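PDB 5OLC: galactonate dehydratase from Zobellia galactanivorans, which is an enolase-superfamily member, pairing a mandelate racemase/muconate lactonizing enzyme-type N-terminal domain with an enolase-like C-terminal barrel. Local coordinates for residues L129-N134 / H317-D323; I136-T142 / L333-D339. All blocks are in the same frame, centred on the assembly; numbering follows the deposited sequence.

Interaction 1 of 2, residues L129-N134 / H317-D323; sequences LGGVKN and HLVANLD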
ATOM      1  N   LEU A 129      15.279  30.907 -19.293  1.00 44.08           N
ATOM      2  CA  LEU A 129      14.681  29.741 -18.616  1.00 42.78           C
ATOM      3  C   LEU A 129      14.585  30.053 -17.100  1.00 49.49           C
ATOM      4  O   LEU A 129      13.923  29.333 -16.341  1.00 48.28           O
ATOM      5  CB  LEU A 129      15.498  28.433 -18.835  1.00 41.32           C
ATOM      6  CG  LEU A 129      15.396  27.660 -20.162  1.00 43.29           C
ATOM      7  CD1 LEU A 129      16.495  26.590 -20.251  1.00 41.79           C
ATOM      8  CD2 LEU A 129      14.013  27.032 -20.367  1.00 41.90           C
ATOM      9  N   GLY A 130      15.282  31.111 -16.678  1.00 48.34           N
ATOM     10  CA  GLY A 130      15.302  31.543 -15.285  1.00 48.14           C
ATOM     11  C   GLY A 130      16.628  32.085 -14.793  1.00 50.48           C
ATOM     12  O   GLY A 130      16.649  32.851 -13.825  1.00 50.59           O
ATOM     13  N   GLY A 131      17.724  31.678 -15.430  1.00 45.26           N
ATOM     14  CA  GLY A 131      19.050  32.132 -15.034  1.00 44.51           C
ATOM     15  C   GLY A 131      20.149  31.105 -15.171  1.00 46.73           C
ATOM     16  O   GLY A 131      19.916  29.913 -14.984  1.00 46.12           O
ATOM     17  N   VAL A 132      21.356  31.564 -15.531  1.00 43.82           N
ATOM     18  CA  VAL A 132      22.545  30.715 -15.659  1.00 43.89           C
ATOM     19  C   VAL A 132      23.005  30.352 -14.241  1.00 50.52           C
ATOM     20  O   VAL A 132      23.452  31.233 -13.479  1.00 51.10           O
ATOM     21  CB  VAL A 132      23.680  31.370 -16.492  1.00 46.64           C
ATOM     22  CG1 VAL A 132      24.967  30.561 -16.412  1.00 45.64           C
ATOM     23  CG2 VAL A 132      23.259  31.553 -17.943  1.00 46.74           C
ATOM     24  N   LYS A 133      22.812  29.079 -13.872  1.00 46.34           N
ATOM     25  CA  LYS A 133      23.186  28.573 -12.559  1.00 46.66           C
ATOM     26  C   LYS A 133      24.607  28.044 -12.626  1.00 56.29           C
ATOM     27  O   LYS A 133      25.347  28.137 -11.641  1.00 56.14           O
ATOM     28  CB  LYS A 133      22.231  27.456 -12.123  1.00 47.08           C
ATOM     29  CG  LYS A 133      21.067  27.935 -11.293  1.00 51.97           C
ATOM     30  CD  LYS A 133      19.892  28.392 -12.112  1.00 45.57           C
ATOM     31  CE  LYS A 133      18.618  28.341 -11.321  1.00 42.24           C
ATOM     32  NZ  LYS A 133      17.446  28.206 -12.212  1.00 45.91           N
ATOM     33  N   ASN A 134      24.981  27.502 -13.810  1.00 56.18           N
ATOM     34  CA  ASN A 134      26.280  26.905 -14.105  1.00 57.16           C
ATOM     35  C   ASN A 134      26.835  27.490 -15.418  1.00 64.09           C
ATOM     36  O   ASN A 134      26.401  27.076 -16.507  1.00 64.31           O
ATOM     37  CB  ASN A 134      26.146  25.379 -14.207  1.00 56.54           C
ATOM     38  CG  ASN A 134      25.271  24.734 -13.156  1.00 70.66           C
ATOM     39  OD1 ASN A 134      24.310  24.024 -13.475  1.00 63.18           O
ATOM     40  ND2 ASN A 134      25.589  24.955 -11.883  1.00 59.99           N
ATOM     41  N   HIS A 317      21.992  25.078 -22.714  1.00 50.83           N
ATOM     42  CA  HIS A 317      21.133  26.046 -22.065  1.00 51.96           C
ATOM     43  C   HIS A 317      20.270  25.435 -20.974  1.00 54.66           C
ATOM     44  O   HIS A 317      20.000  26.117 -19.994  1.00 53.33           O
ATOM     45  CB  HIS A 317      20.323  26.823 -23.099  1.00 54.18           C
ATOM     46  CG  HIS A 317      21.190  27.784 -23.851  1.00 59.16           C
ATOM     47  ND1 HIS A 317      21.291  29.111 -23.469  1.00 61.95           N
ATOM     48  CD2 HIS A 317      22.074  27.553 -24.852  1.00 62.09           C
ATOM     49  CE1 HIS A 317      22.181  29.657 -24.290  1.00 61.95           C
ATOM     50  NE2 HIS A 317      22.680  28.758 -25.139  1.00 62.26           N
ATOM     51  N   LEU A 318      19.898  24.143 -21.083  1.00 51.98           N
ATOM     52  CA  LEU A 318      19.107  23.524 -20.010  1.00 50.52           C
ATOM     53  C   LEU A 318      19.955  23.200 -18.775  1.00 52.25           C
ATOM     54  O   LEU A 318      19.551  23.603 -17.679  1.00 51.95           O
ATOM     55  CB  LEU A 318      18.289  22.320 -20.465  1.00 50.21           C
ATOM     56  CG  LEU A 318      17.264  21.868 -19.428  1.00 54.90           C
ATOM     57  CD1 LEU A 318      15.836  22.067 -19.907  1.00 53.96           C
ATOM     58  CD2 LEU A 318      17.558  20.457 -18.953  1.00 59.17           C
ATOM     59  N   VAL A 319      21.129  22.522 -18.932  1.00 47.06           N
ATOM     60  CA  VAL A 319      21.978  22.201 -17.767  1.00 46.38           C
ATOM     61  C   VAL A 319      22.535  23.509 -17.122  1.00 48.06           C
ATOM     62  O   VAL A 319      22.759  23.540 -15.906  1.00 47.32           O
ATOM     63  CB  VAL A 319      23.062  21.092 -17.957  1.00 50.61           C
ATOM     64  CG1 VAL A 319      22.753  20.164 -19.131  1.00 50.19           C
ATOM     65  CG2 VAL A 319      24.476  21.643 -18.033  1.00 50.53           C
ATOM     66  N   ALA A 320      22.671  24.597 -17.912  1.00 43.21           N
ATOM     67  CA  ALA A 320      23.088  25.885 -17.372  1.00 42.39           C
ATOM     68  C   ALA A 320      22.045  26.336 -16.337  1.00 46.84           C
ATOM     69  O   ALA A 320      22.428  26.658 -15.221  1.00 49.18           O
ATOM     70  CB  ALA A 320      23.226  26.917 -18.481  1.00 42.66           C
ATOM     71  N   ASN A 321      20.737  26.258 -16.677  1.00 40.89           N
ATOM     72  CA  ASN A 321      19.594  26.636 -15.843  1.00 39.99           C
ATOM     73  C   ASN A 321      19.259  25.605 -14.751  1.00 45.48           C
ATOM     74  O   ASN A 321      18.533  25.927 -13.803  1.00 46.85           O
ATOM     75  CB  ASN A 321      18.381  26.877 -16.721  1.00 40.22           C
ATOM     76  CG  ASN A 321      17.256  27.580 -16.021  1.00 51.52           C
ATOM     77  OD1 ASN A 321      17.185  28.815 -15.976  1.00 50.77           O
ATOM     78  ND2 ASN A 321      16.364  26.801 -15.451  1.00 31.72           N
ATOM     79  N   LEU A 322      19.768  24.366 -14.881  1.00 40.57           N
ATOM     80  CA  LEU A 322      19.576  23.286 -13.890  1.00 38.91           C
ATOM     81  C   LEU A 322      20.358  23.620 -12.621  1.00 43.85           C
ATOM     82  O   LEU A 322      21.396  24.278 -12.718  1.00 42.84           O
ATOM     83  CB  LEU A 322      20.102  21.969 -14.489  1.00 37.66           C
ATOM     84  CG  LEU A 322      19.175  20.773 -14.650  1.00 40.02           C
ATOM     85  CD1 LEU A 322      17.809  21.161 -15.200  1.00 40.16           C
ATOM     86  CD2 LEU A 322      19.794  19.759 -15.570  1.00 39.07           C
ATOM     87  N   ASP A 323      19.866  23.155 -11.443  1.00 42.75           N
ATOM     88  CA  ASP A 323      20.480  23.355 -10.113  1.00 74.64           C
ATOM     89  C   ASP A 323      20.541  22.049  -9.299  1.00 80.13           C
ATOM     90  O   ASP A 323      21.305  21.937  -8.334  1.00 43.96           O
ATOM     91  CB  ASP A 323      19.764  24.475  -9.318  1.00 76.69           C
ATOM     92  CG  ASP A 323      18.244  24.507  -9.428  1.00 90.65           C
ATOM     93  OD1 ASP A 323      17.630  23.422  -9.513  1.00 93.22           O
ATOM     94  OD2 ASP A 323      17.671  25.621  -9.436  1.00 94.56           O
TER

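Interaction 2 of 2, residues I136-T142 / L333-D339; sequences IIEPYAT and LPTMELD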
ATOM      1  N   ILE A 136      29.801  27.173 -16.606  1.00 65.59           N
ATOM      2  CA  ILE A 136      30.729  26.164 -17.106  1.00 66.20           C
ATOM      3  C   ILE A 136      30.125  24.805 -16.771  1.00 69.78           C
ATOM      4  O   ILE A 136      29.578  24.626 -15.680  1.00 68.95           O
ATOM      5  CB  ILE A 136      32.171  26.360 -16.529  1.00 69.35           C
ATOM      6  CG1 ILE A 136      32.801  27.673 -17.052  1.00 69.96           C
ATOM      7  CG2 ILE A 136      33.093  25.160 -16.825  1.00 69.41           C
ATOM      8  CD1 ILE A 136      32.752  28.821 -16.055  1.00 83.53           C
ATOM      9  N   ILE A 137      30.137  23.894 -17.752  1.00 66.45           N
ATOM     10  CA  ILE A 137      29.629  22.532 -17.622  1.00 66.36           C
ATOM     11  C   ILE A 137      30.711  21.576 -18.199  1.00 73.41           C
ATOM     12  O   ILE A 137      31.413  21.964 -19.126  1.00 73.00           O
ATOM     13  CB  ILE A 137      28.159  22.333 -18.161  1.00 68.57           C
ATOM     14  CG1 ILE A 137      28.086  21.471 -19.396  1.00 69.26           C
ATOM     15  CG2 ILE A 137      27.376  23.618 -18.388  1.00 67.93           C
ATOM     16  CD1 ILE A 137      27.690  20.133 -19.079  1.00 81.38           C
ATOM     17  N   GLU A 138      30.898  20.385 -17.606  1.00 72.52           N
ATOM     18  CA  GLU A 138      31.912  19.424 -18.052  1.00 73.56           C
ATOM     19  C   GLU A 138      31.240  18.193 -18.698  1.00 79.32           C
ATOM     20  O   GLU A 138      30.830  17.269 -17.992  1.00 78.31           O
ATOM     21  CB  GLU A 138      32.931  19.071 -16.935  1.00 75.01           C
ATOM     22  CG  GLU A 138      32.358  18.556 -15.624  1.00 85.39           C
ATOM     23  CD  GLU A 138      33.370  17.908 -14.698  1.00101.98           C
ATOM     24  OE1 GLU A 138      33.007  16.905 -14.042  1.00 90.07           O
ATOM     25  OE2 GLU A 138      34.520  18.399 -14.625  1.00 90.67           O
ATOM     26  N   PRO A 139      31.052  18.187 -20.038  1.00 77.33           N
ATOM     27  CA  PRO A 139      30.329  17.061 -20.657  1.00 78.01           C
ATOM     28  C   PRO A 139      31.119  15.763 -20.754  1.00 83.33           C
ATOM     29  O   PRO A 139      32.340  15.765 -20.563  1.00 83.61           O
ATOM     30  CB  PRO A 139      29.934  17.610 -22.031  1.00 79.60           C
ATOM     31  CG  PRO A 139      30.979  18.602 -22.348  1.00 83.59           C
ATOM     32  CD  PRO A 139      31.444  19.195 -21.042  1.00 78.71           C
ATOM     33  N   TYR A 140      30.415  14.652 -21.031  1.00 79.74           N
ATOM     34  CA  TYR A 140      31.042  13.348 -21.205  1.00 79.66           C
ATOM     35  C   TYR A 140      31.090  12.958 -22.681  1.00 83.30           C
ATOM     36  O   TYR A 140      30.229  13.378 -23.473  1.00 82.75           O
ATOM     37  CB  TYR A 140      30.406  12.257 -20.327  1.00 81.19           C
ATOM     38  CG  TYR A 140      28.926  12.013 -20.552  1.00 84.29           C
ATOM     39  CD1 TYR A 140      27.966  12.726 -19.839  1.00 86.91           C
ATOM     40  CD2 TYR A 140      28.486  10.991 -21.389  1.00 85.04           C
ATOM     41  CE1 TYR A 140      26.601  12.481 -20.013  1.00 88.28           C
ATOM     42  CE2 TYR A 140      27.124  10.733 -21.567  1.00 85.79           C
ATOM     43  CZ  TYR A 140      26.184  11.483 -20.879  1.00 92.84           C
ATOM     44  OH  TYR A 140      24.840  11.240 -21.040  1.00 92.46           O
ATOM     45  N   ALA A 141      32.128  12.191 -23.052  1.00 79.14           N
ATOM     46  CA  ALA A 141      32.344  11.736 -24.415  1.00 78.95           C
ATOM     47  C   ALA A 141      31.690  10.362 -24.630  1.00 83.15           C
ATOM     48  O   ALA A 141      32.014   9.426 -23.900  1.00 82.87           O
ATOM     49  CB  ALA A 141      33.837  11.666 -24.699  1.00 79.56           C
ATOM     50  N   THR A 142      30.774  10.244 -25.624  1.00 79.02           N
ATOM     51  CA  THR A 142      30.112   8.974 -25.954  1.00 78.52           C
ATOM     52  C   THR A 142      30.849   8.275 -27.120  1.00 83.60           C
ATOM     53  O   THR A 142      31.074   8.901 -28.163  1.00 82.68           O
ATOM     54  CB  THR A 142      28.602   9.158 -26.199  1.00 81.92           C
ATOM     55  OG1 THR A 142      28.390  10.009 -27.320  1.00 84.40           O
ATOM     56  CG2 THR A 142      27.867   9.690 -24.994  1.00 75.58           C
ATOM     57  N   LEU A 333      30.339  21.011 -10.659  1.00 64.75           N
ATOM     58  CA  LEU A 333      30.201  21.133 -12.116  1.00 64.44           C
ATOM     59  C   LEU A 333      29.276  20.089 -12.743  1.00 68.13           C
ATOM     60  O   LEU A 333      29.564  18.893 -12.631  1.00 68.85           O
ATOM     61  CB  LEU A 333      31.562  21.107 -12.849  1.00 64.39           C
ATOM     62  CG  LEU A 333      32.420  22.363 -12.814  1.00 68.36           C
ATOM     63  CD1 LEU A 333      33.785  22.078 -13.378  1.00 68.30           C
ATOM     64  CD2 LEU A 333      31.778  23.508 -13.578  1.00 70.55           C
ATOM     65  N   PRO A 334      28.224  20.515 -13.487  1.00 63.27           N
ATOM     66  CA  PRO A 334      27.316  19.538 -14.114  1.00 62.62           C
ATOM     67  C   PRO A 334      27.871  18.916 -15.388  1.00 67.30           C
ATOM     68  O   PRO A 334      28.827  19.452 -15.942  1.00 66.64           O
ATOM     69  CB  PRO A 334      26.084  20.380 -14.424  1.00 64.01           C
ATOM     70  CG  PRO A 334      26.621  21.722 -14.683  1.00 68.39           C
ATOM     71  CD  PRO A 334      27.765  21.895 -13.735  1.00 64.31           C
ATOM     72  N   THR A 335      27.261  17.796 -15.860  1.00 65.37           N
ATOM     73  CA  THR A 335      27.612  17.112 -17.121  1.00 65.51           C
ATOM     74  C   THR A 335      26.403  17.067 -18.070  1.00 71.21           C
ATOM     75  O   THR A 335      25.261  17.284 -17.645  1.00 71.28           O
ATOM     76  CB  THR A 335      28.150  15.673 -16.925  1.00 70.64           C
ATOM     77  OG1 THR A 335      27.100  14.797 -16.506  1.00 67.30           O
ATOM     78  CG2 THR A 335      29.347  15.589 -15.995  1.00 70.65           C
ATOM     79  N   MET A 336      26.669  16.766 -19.356  1.00 68.12           N
ATOM     80  CA  MET A 336      25.671  16.600 -20.411  1.00 67.81           C
ATOM     81  C   MET A 336      26.212  15.663 -21.487  1.00 71.56           C
ATOM     82  O   MET A 336      27.427  15.437 -21.540  1.00 71.46           O
ATOM     83  CB  MET A 336      25.238  17.947 -20.999  1.00 70.32           C
ATOM     84  CG  MET A 336      26.265  18.573 -21.909  1.00 74.11           C
ATOM     85  SD  MET A 336      25.610  19.997 -22.764  1.00 78.61           S
ATOM     86  CE  MET A 336      26.895  20.282 -23.844  1.00 75.68           C
ATOM     87  N   GLU A 337      25.324  15.118 -22.339  1.00 67.88           N
ATOM     88  CA  GLU A 337      25.747  14.190 -23.385  1.00 67.82           C
ATOM     89  C   GLU A 337      26.363  14.894 -24.591  1.00 71.24           C
ATOM     90  O   GLU A 337      25.665  15.571 -25.351  1.00 69.23           O
ATOM     91  CB  GLU A 337      24.609  13.232 -23.803  1.00 69.42           C
ATOM     92  CG  GLU A 337      25.097  12.018 -24.581  1.00 79.87           C
ATOM     93  CD  GLU A 337      24.151  10.840 -24.707  1.00107.32           C
ATOM     94  OE1 GLU A 337      23.361  10.591 -23.765  1.00112.44           O
ATOM     95  OE2 GLU A 337      24.264  10.109 -25.718  1.00100.28           O
ATOM     96  N   LEU A 338      27.674  14.686 -24.781  1.00 69.34           N
ATOM     97  CA  LEU A 338      28.390  15.240 -25.919  1.00 69.82           C
ATOM     98  C   LEU A 338      28.828  14.114 -26.861  1.00 76.46           C
ATOM     99  O   LEU A 338      29.860  13.476 -26.616  1.00 75.53           O
ATOM    100  CB  LEU A 338      29.582  16.096 -25.452  1.00 69.70           C
ATOM    101  CG  LEU A 338      30.204  17.044 -26.484  1.00 73.76           C
ATOM    102  CD1 LEU A 338      29.300  18.245 -26.779  1.00 73.38           C
ATOM    103  CD2 LEU A 338      31.534  17.534 -26.007  1.00 75.39           C
ATOM    104  N   ASP A 339      28.015  13.850 -27.919  1.00 75.76           N
ATOM    105  CA  ASP A 339      28.280  12.824 -28.938  1.00 77.08           C
ATOM    106  C   ASP A 339      29.604  13.104 -29.644  1.00 84.56           C
ATOM    107  O   ASP A 339      29.743  14.146 -30.286  1.00 84.88           O
ATOM    108  CB  ASP A 339      27.122  12.736 -29.957  1.00 79.16           C
ATOM    109  CG  ASP A 339      27.281  11.673 -31.038  1.00 89.40           C
ATOM    110  OD1 ASP A 339      27.813  10.584 -30.730  1.00 89.34           O
ATOM    111  OD2 ASP A 339      26.842  11.920 -32.185  1.00 97.09           O
TER

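Interaction 1 of 2, residues L129-N134 / H317-D323
A single carbonyl at the C-terminal end of helix 309-321 takes two backbone hydrogen bonds from the loop that enters the barrel: K133 N and N134 N both donate to A320 O, at 2.8 and 3.0 Å. The contact is a helix C-terminus docked on a loop that starts with a Schellman motif, where G130 ends helix 125-128. K133 NZ adds a hydrogen bond to N321 O (3.0 Å) and a long salt bridge to D323 OD2 (3.8 Å); its stronger partner is E83 of the second subunit, so the loop reaches a subunit interface. D323 is held by Q295. G130 and G131 both have positive phi, where a CB would jam against the preceding carbonyl O; N321 lies against this turn, its CA making a CA-H...O contact of 3.4 Å with G131 O. Farther back, L129 packs over the last helical turn and touches K288 of helix 283-296; L129 CD1 lies 3.5 Å from H317 O and 4.0 Å from L318 CA.

Interaction 2 of 2, residues I136-T142 / L333-D339
This is a parallel strand pairing that joins the first and last strands of the barrel, strand 136-142 lying beside 333-339, nearly two hundred residues later. Bridges pair Y140 with E337, A141 with L338 and T142 with D339; the short strands 140-142 and 337-339 run 5.2 Å apart at closest approach, their directions 43° apart. Three backbone hydrogen bonds hold the pair: E138 N to P334 O (2.8 Å), Y140 N to M336 O (3.1 Å) and L338 N to Y140 O (3.2 Å). The Y140 ring lies over the E337 backbone in a CH-pi contact, E337 CA 4.0 Å from the ring centroid, while W226 meets Y140 edge-to-face. E337 forms a salt bridge with K172 of strand 170-174, on the other side of 136-142; D339 OD1 is hydrogen-bonded to T341 OG1 and OD2 salt-bridged to R37. Apolar contacts run along the pair: I137 CD1 meets M336 CG at 3.5 Å, and P139 CB lies 3.8 Å from both M336 CG and L338 CB. M336 also packs on V316 and V319 of helix 309-321. The pairing sets the last barrel strand beside the first, as in the (beta/alpha)7beta modified TIM barrel of the enolase superfamily.

Interactions 1 and 2 join the same two regions of the chain in succession: the loop 129-134 runs into strand 136-142, and helix 309-321 precedes strand 337-339. Both are largely buried, but interaction 2 lies nearer the chain centre, about 11 Å against 16 Å, and no other chain touches it, whereas interaction 1 borders the second subunit. Their chemistry follows: a helix end satisfied by loop amides and a lysine in one, strand pairing with apolar and aromatic contacts in the other. Their centres are 14 Å apart, yet they meet at V319, whose CG2 lies 3.5 Å from I137 CG2 and whose CG1 lies 3.8 Å from M336 CB, tying helix to barrel wall.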